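Local coordinates for Mgp-operon protein 3 (Mycoplasma pneumoniae, PDB 6RJ1) that probably takes part in attaching the bacterium to host cells, as the extracellular N-domain of the membrane-anchored adhesin P40/P90, at residues G501-K504 / Q505-V509; N525-L528 / K529-G532; P934-D937 / E938-A941. All coordinates share one frame; numbering follows the deposited sequence.

Contact 1: residues G501-K504 / Q505-V509; sequences GTDK and QKQFV
Thr-502 OG1 is held twice by Gln-505: it accepts the backbone N of that residue at 3.2 Å and gives its own proton to the side-chain OE1 at 2.8 Å. The second bond lies in the carbonyl plane and uses a lone pair of OE1. Thr-502 can serve both because its hydroxyl stands between its backbone N and carbonyl carbon (chi1 56°), turned along the chain to the amide of Gln-505. The glutamine chain, extended beyond CG, runs back to lay its amide oxygen beside the hydroxyl. Such a threonine is an N-cap: it stands directly ahead of helix 503-511 and takes up an N-H that the first turn cannot satisfy internally. Tyr-591 and Val-595 of helix 591-595 touch Gln-505, a buried residue whose amide oxygen the cap hydroxyl engages.

One turn on, the backbone N of Gln-507 and of Phe-508 bond to the carbonyl oxygens of Asp-503 and Lys-504, each at 3.0 Å. Asp-503 also reaches Gln-507 through side chains, OD2 receiving NE2 at 2.8 Å. The carboxylate and amide planes stand 71° apart; NE2 lies over the carboxylate, while OD2 is almost in the amide plane. Lys-506 NZ, 4.1 Å from Asp-503 OD1, is too distant for a salt bridge but would probably favour the charged carboxylate; it also makes a long, weak ion pair with Glu-497. On another side of the helix the edge of the Phe-508 ring, at CD2, lies by the Lys-504 carbonyl oxygen, and Arg-689 makes a cation-pi contact with the ring.

Contact 2: residues N525-L528 / K529-G532; sequences NSNL and KAQG
Asn-527 turns its side chain forward along the chain, and OD1 accepts the backbone N of Ala-530 at 2.9 Å. This is a nearly straight bond (N-H...O 164°), although the donor stands above the carbonyl plane of the amide and not on a lone pair. This forward reach rests on chi1 of 69°, which sets CG between the backbone N and the carbonyl carbon. With the weak bond from Gln-531 N to Asn-527 O, the side-chain bond makes an Asx motif, and a type I turn from Lys-529 to Gly-532 overlaps its second half.

The methyl of Ala-530 touches both asparagines, CB lying 3.6 Å from Asn-527 OD1 and 3.7 Å from Asn-525 ND2. Gln-531 takes a hooked shape, bent at chi2 (-51°). Its CG comes 3.3 Å from Asn-527 O, and NE2 swings back to lie 3.3 Å from Asn-525 O, while OE1 accepts a hydrogen bond from Ser-156 N. Lys-529 is by contrast fully extended, its NZ bonded to Asn-511 OD1.

Both asparagine amides bond outside the turn: Asn-525 OD1 and Asn-527 ND2 to the backbone of Ile-650, and both ND2 atoms to Phe-515 O. Buried amides engaged in this way at both ends leave little doubt about which end is oxygen, and they tie a loop without regular structure to its surroundings through many polar bonds, beside the packing of Leu-528.

Contact 3: residues P934-D937 / E938-A941; sequences PLSD and EFSA
The chain reverses between Pro-934 and Ser-940, whose CA atoms come within 4.5 Å, and the two arms are joined by a backbone bond from Ser-936 N to Phe-939 O at 3.0 Å. Only Phe-939 onward belongs to a strand; the residues before it form the connecting loop of a beta hairpin.

Ser-936 adds its side chain to this closure. OG, turned between its backbone N and carbonyl carbon (chi1 70°), points into the bend and accepts Phe-939 N at 3.0 Å, with a weaker bond from Glu-938 N at 3.3 Å; the latter makes an ST turn. The same oxygen lies at the edge of the Phe-939 ring, in its plane, 4.0 Å from CD1. At the mouth of the loop Leu-935 points across the arms and sets CD1 against Ala-941 CB at 3.7 Å. At its tip Asp-937 and Glu-938 run alongside each other with carboxylate planes 23° apart; Asp-937 OD2 and Glu-938 OE2 are 4.7 Å apart, and the like charges probably repel mildly.

Backbone bonds between Ala-941 and Leu-933 continue the pairing into strand 928-933. On the other flank Glu-938 and Ser-940 pair with Asn-958 and Tyr-956 of strand 952-959, whose Ile-955 meets both Leu-935 and Phe-939, so the loop links the edge strand to the second strand of a four-stranded antiparallel sheet.

In the fold
The three contacts follow one another along the chain, each a local contact, and none encloses or crosses another. Contact 1 comes first, after strand 496-498, where the chain enters helix 503-511. Contact 2 lies in the loop between that helix and strand 538-546, and binds this loop to helix 157-163 and strand 650-654. Their centres are 18 Å apart and their nearest atoms about 6 Å; all four segments fall in the MgpC adhesin range, whose family belongs to the beta-propeller clan. Contact 3, much later, closes the hairpin between strands 928-933 and 939-945. Its centre lies 55 Å from that of contact 2, on the opposite side of the chain's centre.

Contact 1: residues G501-K504 / Q505-V509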
ATOM      1  N   GLY A 501      -4.929   4.948 -16.179  1.00 60.66           N
ATOM      2  CA  GLY A 501      -5.486   4.168 -17.274  1.00 61.18           C
ATOM      3  C   GLY A 501      -6.220   5.052 -18.250  1.00 67.72           C
ATOM      4  O   GLY A 501      -5.960   5.010 -19.453  1.00 68.10           O
ATOM      5  N   THR A 502      -7.164   5.845 -17.723  1.00 65.74           N
ATOM      6  CA  THR A 502      -7.973   6.816 -18.465  1.00 65.50           C
ATOM      7  C   THR A 502      -7.954   8.130 -17.683  1.00 68.86           C
ATOM      8  O   THR A 502      -7.661   8.123 -16.481  1.00 67.85           O
ATOM      9  CB  THR A 502      -9.426   6.309 -18.678  1.00 71.62           C
ATOM     10  OG1 THR A 502     -10.023   5.984 -17.422  1.00 73.76           O
ATOM     11  CG2 THR A 502      -9.513   5.118 -19.617  1.00 67.08           C
ATOM     12  N   ASP A 503      -8.285   9.254 -18.350  1.00 66.24           N
ATOM     13  CA  ASP A 503      -8.350  10.554 -17.681  1.00 66.81           C
ATOM     14  C   ASP A 503      -9.500  10.565 -16.666  1.00 68.60           C
ATOM     15  O   ASP A 503      -9.385  11.195 -15.608  1.00 68.33           O
ATOM     16  CB  ASP A 503      -8.493  11.707 -18.687  1.00 69.79           C
ATOM     17  CG  ASP A 503      -8.375  13.088 -18.054  1.00 90.05           C
ATOM     18  OD1 ASP A 503      -7.360  13.338 -17.341  1.00 91.99           O
ATOM     19  OD2 ASP A 503      -9.292  13.919 -18.271  1.00 98.63           O
ATOM     20  N   LYS A 504     -10.578   9.816 -16.974  1.00 62.19           N
ATOM     21  CA  LYS A 504     -11.727   9.663 -16.102  1.00 61.11           C
ATOM     22  C   LYS A 504     -11.310   8.942 -14.813  1.00 65.00           C
ATOM     23  O   LYS A 504     -11.728   9.347 -13.727  1.00 64.10           O
ATOM     24  CB  LYS A 504     -12.861   8.915 -16.829  1.00 62.48           C
ATOM     25  CG  LYS A 504     -14.263   9.301 -16.347  1.00 66.85           C
ATOM     26  CD  LYS A 504     -14.724  10.685 -16.844  1.00 72.67           C
ATOM     27  CE  LYS A 504     -15.671  10.634 -18.020  1.00 79.33           C
ATOM     28  NZ  LYS A 504     -14.976  10.318 -19.288  1.00 93.66           N
ATOM     29  N   GLN A 505     -10.429   7.927 -14.930  1.00 61.22           N
ATOM     30  CA  GLN A 505      -9.931   7.175 -13.783  1.00 61.10           C
ATOM     31  C   GLN A 505      -9.106   8.031 -12.823  1.00 64.68           C
ATOM     32  O   GLN A 505      -9.190   7.824 -11.607  1.00 64.05           O
ATOM     33  CB  GLN A 505      -9.184   5.915 -14.220  1.00 62.73           C
ATOM     34  CG  GLN A 505     -10.121   4.727 -14.406  1.00 65.19           C
ATOM     35  CD  GLN A 505      -9.434   3.562 -15.056  1.00 77.62           C
ATOM     36  OE1 GLN A 505      -9.130   3.582 -16.251  1.00 67.84           O
ATOM     37  NE2 GLN A 505      -9.190   2.514 -14.282  1.00 71.63           N
ATOM     38  N   LYS A 506      -8.362   9.028 -13.363  1.00 60.67           N
ATOM     39  CA  LYS A 506      -7.585   9.983 -12.564  1.00 59.72           C
ATOM     40  C   LYS A 506      -8.574  10.890 -11.823  1.00 63.50           C
ATOM     41  O   LYS A 506      -8.461  11.057 -10.604  1.00 62.46           O
ATOM     42  CB  LYS A 506      -6.659  10.823 -13.461  1.00 60.90           C
ATOM     43  CG  LYS A 506      -5.662  11.694 -12.686  1.00 67.23           C
ATOM     44  CD  LYS A 506      -4.624  12.375 -13.591  1.00 75.06           C
ATOM     45  CE  LYS A 506      -5.083  13.698 -14.149  1.00 85.18           C
ATOM     46  NZ  LYS A 506      -4.049  14.299 -15.033  1.00 92.88           N
ATOM     47  N   GLN A 507      -9.566  11.438 -12.579  1.00 59.91           N
ATOM     48  CA  GLN A 507     -10.636  12.323 -12.107  1.00 59.34           C
ATOM     49  C   GLN A 507     -11.351  11.716 -10.904  1.00 62.45           C
ATOM     50  O   GLN A 507     -11.556  12.417  -9.921  1.00 61.59           O
ATOM     51  CB  GLN A 507     -11.644  12.615 -13.229  1.00 60.28           C
ATOM     52  CG  GLN A 507     -11.151  13.590 -14.290  1.00 65.53           C
ATOM     53  CD  GLN A 507     -12.108  13.692 -15.460  1.00 78.27           C
ATOM     54  OE1 GLN A 507     -13.330  13.769 -15.305  1.00 71.72           O
ATOM     55  NE2 GLN A 507     -11.575  13.705 -16.664  1.00 73.17           N
ATOM     56  N   PHE A 508     -11.664  10.402 -10.957  1.00 57.37           N
ATOM     57  CA  PHE A 508     -12.309   9.680  -9.861  1.00 55.76           C
ATOM     58  C   PHE A 508     -11.515   9.774  -8.558  1.00 60.23           C
ATOM     59  O   PHE A 508     -12.093  10.100  -7.526  1.00 60.73           O
ATOM     60  CB  PHE A 508     -12.534   8.205 -10.234  1.00 56.36           C
ATOM     61  CG  PHE A 508     -13.890   7.936 -10.833  1.00 56.39           C
ATOM     62  CD1 PHE A 508     -15.016   7.831 -10.026  1.00 57.76           C
ATOM     63  CD2 PHE A 508     -14.046   7.795 -12.208  1.00 57.59           C
ATOM     64  CE1 PHE A 508     -16.269   7.583 -10.580  1.00 58.26           C
ATOM     65  CE2 PHE A 508     -15.310   7.571 -12.765  1.00 59.45           C
ATOM     66  CZ  PHE A 508     -16.413   7.489 -11.949  1.00 57.09           C
ATOM     67  N   VAL A 509     -10.199   9.522  -8.619  1.00 56.73           N
ATOM     68  CA  VAL A 509      -9.304   9.547  -7.460  1.00 56.99           C
ATOM     69  C   VAL A 509      -9.158  10.974  -6.945  1.00 63.09           C
ATOM     70  O   VAL A 509      -9.390  11.219  -5.758  1.00 62.97           O
ATOM     71  CB  VAL A 509      -7.929   8.881  -7.765  1.00 60.28           C
ATOM     72  CG1 VAL A 509      -6.978   8.965  -6.572  1.00 59.78           C
ATOM     73  CG2 VAL A 509      -8.106   7.429  -8.213  1.00 59.82           C
TER

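Contact 2: residues N525-L528 / K529-G532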
ATOM      1  N   ASN A 525      -9.401  25.519   3.801  1.00 65.88           N
ATOM      2  CA  ASN A 525      -9.806  24.530   2.804  1.00 64.09           C
ATOM      3  C   ASN A 525      -8.475  24.081   2.189  1.00 65.94           C
ATOM      4  O   ASN A 525      -8.137  24.405   1.050  1.00 64.65           O
ATOM      5  CB  ASN A 525     -10.754  25.154   1.768  1.00 64.22           C
ATOM      6  CG  ASN A 525     -11.284  24.179   0.742  1.00 75.38           C
ATOM      7  OD1 ASN A 525     -11.838  23.130   1.069  1.00 64.08           O
ATOM      8  ND2 ASN A 525     -11.133  24.514  -0.527  1.00 67.49           N
ATOM      9  N   SER A 526      -7.699  23.362   3.005  1.00 62.79           N
ATOM     10  CA  SER A 526      -6.336  22.910   2.764  1.00 62.02           C
ATOM     11  C   SER A 526      -6.179  21.565   2.040  1.00 65.43           C
ATOM     12  O   SER A 526      -5.041  21.212   1.746  1.00 66.75           O
ATOM     13  CB  SER A 526      -5.575  22.883   4.086  1.00 65.25           C
ATOM     14  OG  SER A 526      -6.315  22.220   5.101  1.00 73.32           O
ATOM     15  N   ASN A 527      -7.278  20.838   1.709  1.00 59.53           N
ATOM     16  CA  ASN A 527      -7.222  19.542   0.997  1.00 57.69           C
ATOM     17  C   ASN A 527      -6.355  19.566  -0.272  1.00 59.88           C
ATOM     18  O   ASN A 527      -6.247  20.618  -0.915  1.00 60.35           O
ATOM     19  CB  ASN A 527      -8.623  19.053   0.646  1.00 56.28           C
ATOM     20  CG  ASN A 527      -9.313  19.885  -0.414  1.00 63.11           C
ATOM     21  OD1 ASN A 527      -9.024  19.783  -1.613  1.00 53.74           O
ATOM     22  ND2 ASN A 527     -10.253  20.710  -0.002  1.00 51.06           N
ATOM     23  N   LEU A 528      -5.794  18.398  -0.654  1.00 54.31           N
ATOM     24  CA  LEU A 528      -4.920  18.223  -1.817  1.00 53.64           C
ATOM     25  C   LEU A 528      -5.479  18.724  -3.154  1.00 58.67           C
ATOM     26  O   LEU A 528      -4.706  19.277  -3.947  1.00 58.77           O
ATOM     27  CB  LEU A 528      -4.489  16.766  -1.964  1.00 53.62           C
ATOM     28  CG  LEU A 528      -3.546  16.226  -0.888  1.00 57.33           C
ATOM     29  CD1 LEU A 528      -3.867  14.806  -0.566  1.00 56.74           C
ATOM     30  CD2 LEU A 528      -2.102  16.381  -1.274  1.00 57.58           C
ATOM     31  N   LYS A 529      -6.794  18.534  -3.423  1.00 55.09           N
ATOM     32  CA  LYS A 529      -7.390  18.981  -4.693  1.00 55.27           C
ATOM     33  C   LYS A 529      -7.333  20.499  -4.854  1.00 62.00           C
ATOM     34  O   LYS A 529      -6.946  20.994  -5.926  1.00 62.01           O
ATOM     35  CB  LYS A 529      -8.821  18.462  -4.884  1.00 56.53           C
ATOM     36  CG  LYS A 529      -9.232  18.424  -6.349  1.00 58.81           C
ATOM     37  CD  LYS A 529     -10.723  18.330  -6.530  1.00 62.77           C
ATOM     38  CE  LYS A 529     -11.063  18.297  -7.991  1.00 63.87           C
ATOM     39  NZ  LYS A 529     -12.525  18.236  -8.212  1.00 70.08           N
ATOM     40  N   ALA A 530      -7.683  21.229  -3.777  1.00 59.33           N
ATOM     41  CA  ALA A 530      -7.669  22.693  -3.720  1.00 59.72           C
ATOM     42  C   ALA A 530      -6.252  23.237  -3.905  1.00 66.35           C
ATOM     43  O   ALA A 530      -6.094  24.344  -4.427  1.00 67.41           O
ATOM     44  CB  ALA A 530      -8.235  23.164  -2.391  1.00 60.18           C
ATOM     45  N   GLN A 531      -5.223  22.455  -3.495  1.00 62.45           N
ATOM     46  CA  GLN A 531      -3.812  22.850  -3.607  1.00 62.17           C
ATOM     47  C   GLN A 531      -3.173  22.434  -4.946  1.00 67.65           C
ATOM     48  O   GLN A 531      -2.004  22.744  -5.201  1.00 68.28           O
ATOM     49  CB  GLN A 531      -2.995  22.333  -2.405  1.00 63.07           C
ATOM     50  CG  GLN A 531      -3.615  22.629  -1.035  1.00 68.25           C
ATOM     51  CD  GLN A 531      -4.008  24.069  -0.827  1.00 83.62           C
ATOM     52  OE1 GLN A 531      -3.196  24.985  -0.967  1.00 69.39           O
ATOM     53  NE2 GLN A 531      -5.273  24.294  -0.491  1.00 86.84           N
ATOM     54  N   GLY A 532      -3.954  21.762  -5.788  1.00 63.84           N
ATOM     55  CA  GLY A 532      -3.530  21.308  -7.106  1.00 63.16           C
ATOM     56  C   GLY A 532      -2.579  20.137  -7.053  1.00 66.31           C
ATOM     57  O   GLY A 532      -1.765  19.960  -7.959  1.00 67.10           O
TER

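Contact 3: residues P934-D937 / E938-A941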
ATOM      1  N   PRO A 934      19.805 -22.311  -4.287  1.00 84.41           N
ATOM      2  CA  PRO A 934      19.512 -23.051  -5.525  1.00 84.94           C
ATOM      3  C   PRO A 934      20.805 -23.678  -6.054  1.00 91.23           C
ATOM      4  O   PRO A 934      21.532 -23.063  -6.839  1.00 91.03           O
ATOM      5  CB  PRO A 934      18.922 -21.989  -6.466  1.00 86.48           C
ATOM      6  CG  PRO A 934      19.292 -20.687  -5.886  1.00 90.87           C
ATOM      7  CD  PRO A 934      19.972 -20.872  -4.557  1.00 86.17           C
ATOM      8  N   LEU A 935      21.114 -24.895  -5.559  1.00 89.16           N
ATOM      9  CA  LEU A 935      22.320 -25.658  -5.890  1.00 89.84           C
ATOM     10  C   LEU A 935      22.478 -25.951  -7.381  1.00 96.30           C
ATOM     11  O   LEU A 935      23.605 -26.037  -7.874  1.00 95.80           O
ATOM     12  CB  LEU A 935      22.374 -26.971  -5.097  1.00 89.75           C
ATOM     13  CG  LEU A 935      22.409 -26.886  -3.575  1.00 94.13           C
ATOM     14  CD1 LEU A 935      22.239 -28.267  -2.976  1.00 94.61           C
ATOM     15  CD2 LEU A 935      23.706 -26.263  -3.076  1.00 95.31           C
ATOM     16  N   SER A 936      21.344 -26.136  -8.081  1.00 94.53           N
ATOM     17  CA  SER A 936      21.249 -26.404  -9.518  1.00 95.00           C
ATOM     18  C   SER A 936      19.793 -26.284  -9.975  1.00 99.81           C
ATOM     19  O   SER A 936      18.899 -26.016  -9.159  1.00 99.41           O
ATOM     20  CB  SER A 936      21.811 -27.787  -9.863  1.00 98.30           C
ATOM     21  OG  SER A 936      20.992 -28.843  -9.386  1.00107.27           O
ATOM     22  N   ASP A 937      19.559 -26.497 -11.281  1.00 97.38           N
ATOM     23  CA  ASP A 937      18.234 -26.482 -11.894  1.00 98.01           C
ATOM     24  C   ASP A 937      17.380 -27.620 -11.317  1.00100.96           C
ATOM     25  O   ASP A 937      16.156 -27.481 -11.209  1.00100.19           O
ATOM     26  CB  ASP A 937      18.359 -26.623 -13.428  1.00100.77           C
ATOM     27  CG  ASP A 937      19.065 -27.886 -13.923  1.00117.09           C
ATOM     28  OD1 ASP A 937      20.204 -28.153 -13.466  1.00119.14           O
ATOM     29  OD2 ASP A 937      18.488 -28.591 -14.782  1.00122.87           O
ATOM     30  N   GLU A 938      18.053 -28.731 -10.930  1.00 96.51           N
ATOM     31  CA  GLU A 938      17.453 -29.949 -10.392  1.00 95.69           C
ATOM     32  C   GLU A 938      17.399 -30.011  -8.863  1.00 97.05           C
ATOM     33  O   GLU A 938      16.546 -30.717  -8.340  1.00 97.99           O
ATOM     34  CB  GLU A 938      18.185 -31.196 -10.923  1.00 97.15           C
ATOM     35  CG  GLU A 938      18.167 -31.356 -12.435  1.00109.60           C
ATOM     36  CD  GLU A 938      18.346 -32.771 -12.957  1.00134.43           C
ATOM     37  OE1 GLU A 938      19.146 -33.539 -12.372  1.00126.68           O
ATOM     38  OE2 GLU A 938      17.686 -33.106 -13.969  1.00130.63           O
ATOM     39  N   PHE A 939      18.319 -29.345  -8.145  1.00 89.51           N
ATOM     40  CA  PHE A 939      18.347 -29.438  -6.680  1.00 87.06           C
ATOM     41  C   PHE A 939      18.455 -28.120  -5.928  1.00 87.33           C
ATOM     42  O   PHE A 939      19.088 -27.174  -6.402  1.00 87.02           O
ATOM     43  CB  PHE A 939      19.483 -30.361  -6.223  1.00 88.23           C
ATOM     44  CG  PHE A 939      19.346 -31.813  -6.597  1.00 89.13           C
ATOM     45  CD1 PHE A 939      19.896 -32.300  -7.779  1.00 91.80           C
ATOM     46  CD2 PHE A 939      18.726 -32.713  -5.739  1.00 91.01           C
ATOM     47  CE1 PHE A 939      19.813 -33.659  -8.105  1.00 92.47           C
ATOM     48  CE2 PHE A 939      18.636 -34.071  -6.070  1.00 93.43           C
ATOM     49  CZ  PHE A 939      19.178 -34.533  -7.251  1.00 91.37           C
ATOM     50  N   SER A 940      17.882 -28.095  -4.717  1.00 80.87           N
ATOM     51  CA  SER A 940      17.924 -26.954  -3.817  1.00 79.81           C
ATOM     52  C   SER A 940      18.163 -27.412  -2.385  1.00 82.44           C
ATOM     53  O   SER A 940      17.720 -28.495  -1.998  1.00 81.90           O
ATOM     54  CB  SER A 940      16.649 -26.126  -3.925  1.00 82.39           C
ATOM     55  OG  SER A 940      16.540 -25.565  -5.222  1.00 90.85           O
ATOM     56  N   ALA A 941      18.905 -26.601  -1.616  1.00 78.02           N
ATOM     57  CA  ALA A 941      19.235 -26.875  -0.219  1.00 77.33           C
ATOM     58  C   ALA A 941      18.513 -25.902   0.699  1.00 81.41           C
ATOM     59  O   ALA A 941      18.445 -24.708   0.409  1.00 80.40           O
ATOM     60  CB  ALA A 941      20.730 -26.780  -0.003  1.00 77.74           C
TER